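Local coordinates for protein ylmH (Streptococcus pneumoniae, PDB 2FPH) that probably takes part in bacterial cell division and probably binds nucleic acid, most likely RNA, at residues Q4-E9 against E41-I46. Sequence-based numbering, arbitrary orientation.
Sequences QHFSIE and EKLLKI
Phe-6 carries its ring beside the backbone N, with CG anti to the carbonyl carbon (chi1 -57°), and Ile-46 holds CG2 anti to its own N, which sends this methyl out to the ring. The phenyl group reaches from the N-terminal loop to Leu-43 and Ile-46, neighbours about one turn apart on helix 38-50. Leu-43 comes in at the ring edge, near the ring plane, where its CD1 lies 3.7 Å from Phe-6 CD1 and also close to Phe-6 CE1. At the far end of the ring, CG2 of Ile-46 approaches Phe-6 CZ obliquely at 3.7 Å. Ile-46 CD1 stands a little farther off, 4.1 Å from Phe-6 CE1. The attraction is therefore apolar, a single aromatic side chain set against two branched aliphatic ones, and the contact is small, burying 160 Å² in all. The backbones stay well apart, with Phe-6 CA 8.1 Å from Leu-43 CA. Ser-7 N is hydrogen-bonded to Asp-10 OD2 as the loop leads into helix 11-27. Leu-14 of that helix touches both Phe-6 and Leu-43, joining the loop to the two helices, while on helix 38-50 Leu-44 packs against strand 69-72.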
loop_
_atom_site.group_PDB
_atom_site.type_symbol
_atom_site.label_atom_id
_atom_site.label_comp_id
_atom_site.label_asym_id
_atom_site.label_seq_id
_atom_site.Cartn_x
_atom_site.Cartn_y
_atom_site.Cartn_z
ATOM N N GLN A 4 -20.456 -3.215 -12.111
ATOM C CA GLN A 4 -20.046 -4.252 -12.998
ATOM C C GLN A 4 -20.062 -5.586 -12.268
ATOM O O GLN A 4 -19.668 -5.697 -11.103
ATOM C CB GLN A 4 -18.626 -3.979 -13.532
ATOM C CG GLN A 4 -18.240 -4.855 -14.713
ATOM C CD GLN A 4 -17.085 -4.300 -15.581
ATOM O OE1 GLN A 4 -16.680 -3.142 -15.475
ATOM N NE2 GLN A 4 -16.564 -5.154 -16.431
ATOM N N HIS A 5 -20.555 -6.592 -12.976
ATOM C CA HIS A 5 -20.545 -7.984 -12.508
ATOM C C HIS A 5 -19.164 -8.422 -12.042
ATOM O O HIS A 5 -18.097 -8.147 -12.701
ATOM C CB HIS A 5 -20.957 -8.896 -13.627
ATOM C CG HIS A 5 -22.378 -8.717 -14.064
ATOM N ND1 HIS A 5 -22.779 -8.986 -15.350
ATOM C CD2 HIS A 5 -23.500 -8.390 -13.384
ATOM C CE1 HIS A 5 -24.075 -8.746 -15.461
ATOM N NE2 HIS A 5 -24.539 -8.389 -14.284
ATOM N N PHE A 6 -19.151 -9.125 -10.913
ATOM C CA PHE A 6 -17.952 -9.816 -10.487
ATOM C C PHE A 6 -17.722 -11.045 -11.350
ATOM O O PHE A 6 -18.624 -11.509 -12.090
ATOM C CB PHE A 6 -18.073 -10.233 -9.038
ATOM C CG PHE A 6 -18.350 -9.096 -8.086
ATOM C CD1 PHE A 6 -17.523 -7.981 -8.065
ATOM C CD2 PHE A 6 -19.366 -9.181 -7.199
ATOM C CE1 PHE A 6 -17.772 -6.971 -7.182
ATOM C CE2 PHE A 6 -19.633 -8.158 -6.315
ATOM C CZ PHE A 6 -18.795 -7.043 -6.309
ATOM N N SER A 7 -16.527 -11.574 -11.209
ATOM C CA SER A 7 -16.025 -12.722 -11.939
ATOM C C SER A 7 -15.575 -13.787 -10.939
ATOM O O SER A 7 -15.445 -13.542 -9.750
ATOM C CB SER A 7 -14.883 -12.267 -12.804
ATOM O OG SER A 7 -13.720 -12.145 -12.039
ATOM N N ILE A 8 -15.430 -15.014 -11.425
ATOM C CA ILE A 8 -14.928 -16.100 -10.579
ATOM C C ILE A 8 -13.536 -15.753 -10.012
ATOM O O ILE A 8 -13.258 -16.056 -8.825
ATOM C CB ILE A 8 -14.885 -17.437 -11.395
ATOM C CG1 ILE A 8 -16.308 -17.880 -11.738
ATOM C CG2 ILE A 8 -14.171 -18.532 -10.631
ATOM C CD1 ILE A 8 -16.360 -18.719 -13.043
ATOM N N GLU A 9 -12.734 -15.054 -10.815
ATOM C CA GLU A 9 -11.368 -14.681 -10.466
ATOM C C GLU A 9 -11.426 -13.769 -9.213
ATOM O O GLU A 9 -10.509 -13.736 -8.413
ATOM C CB GLU A 9 -10.639 -13.936 -11.577
ATOM C CG GLU A 9 -10.013 -14.765 -12.692
ATOM C CD GLU A 9 -9.250 -13.941 -13.748
ATOM O OE1 GLU A 9 -8.918 -12.711 -13.598
ATOM O OE2 GLU A 9 -8.940 -14.541 -14.795
ATOM N N GLU A 41 -9.013 -2.444 -5.355
ATOM C CA GLU A 41 -9.650 -1.212 -4.869
ATOM C C GLU A 41 -11.051 -1.013 -5.408
ATOM O O GLU A 41 -11.949 -0.603 -4.660
ATOM C CB GLU A 41 -8.739 -0.009 -5.225
ATOM C CG GLU A 41 -9.199 1.420 -4.927
ATOM C CD GLU A 41 -8.330 2.492 -5.618
ATOM O OE1 GLU A 41 -7.652 2.188 -6.639
ATOM O OE2 GLU A 41 -8.346 3.675 -5.151
ATOM N N LYS A 42 -11.259 -1.274 -6.707
ATOM C CA LYS A 42 -12.568 -1.105 -7.295
ATOM C C LYS A 42 -13.566 -2.109 -6.715
ATOM O O LYS A 42 -14.659 -1.715 -6.367
ATOM C CB LYS A 42 -12.496 -1.239 -8.823
ATOM C CG LYS A 42 -11.906 -0.066 -9.505
ATOM C CD LYS A 42 -12.146 -0.088 -11.045
ATOM C CE LYS A 42 -11.267 -1.045 -11.796
ATOM N NZ LYS A 42 -9.900 -0.470 -12.116
ATOM N N LEU A 43 -13.126 -3.348 -6.478
ATOM C CA LEU A 43 -13.984 -4.392 -5.885
ATOM C C LEU A 43 -14.395 -4.016 -4.505
ATOM O O LEU A 43 -15.560 -4.130 -4.177
ATOM C CB LEU A 43 -13.229 -5.682 -5.808
ATOM C CG LEU A 43 -13.418 -6.824 -6.801
ATOM C CD1 LEU A 43 -14.112 -6.486 -8.176
ATOM C CD2 LEU A 43 -12.270 -7.766 -6.827
ATOM N N LEU A 44 -13.447 -3.507 -3.705
ATOM C CA LEU A 44 -13.765 -3.218 -2.304
ATOM C C LEU A 44 -14.726 -2.004 -2.253
ATOM O O LEU A 44 -15.638 -1.963 -1.454
ATOM C CB LEU A 44 -12.477 -2.993 -1.543
ATOM C CG LEU A 44 -12.321 -3.390 -0.083
ATOM C CD1 LEU A 44 -11.294 -2.489 0.637
ATOM C CD2 LEU A 44 -13.512 -3.853 0.740
ATOM N N LYS A 45 -14.505 -0.985 -3.078
ATOM C CA LYS A 45 -15.437 0.140 -3.181
ATOM C C LYS A 45 -16.895 -0.295 -3.486
ATOM O O LYS A 45 -17.816 0.199 -2.861
ATOM C CB LYS A 45 -14.953 1.119 -4.256
ATOM C CG LYS A 45 -13.798 1.985 -3.771
ATOM C CD LYS A 45 -13.104 2.675 -4.899
ATOM C CE LYS A 45 -12.090 3.748 -4.448
ATOM N NZ LYS A 45 -12.286 4.209 -3.057
ATOM N N ILE A 46 -17.049 -1.264 -4.364
ATOM C CA ILE A 46 -18.369 -1.846 -4.664
ATOM C C ILE A 46 -19.009 -2.558 -3.427
ATOM O O ILE A 46 -20.159 -2.244 -3.008
ATOM C CB ILE A 46 -18.332 -2.784 -5.833
ATOM C CG1 ILE A 46 -17.961 -2.044 -7.138
ATOM C CG2 ILE A 46 -19.677 -3.414 -6.029
ATOM C CD1 ILE A 46 -17.463 -3.042 -8.204
#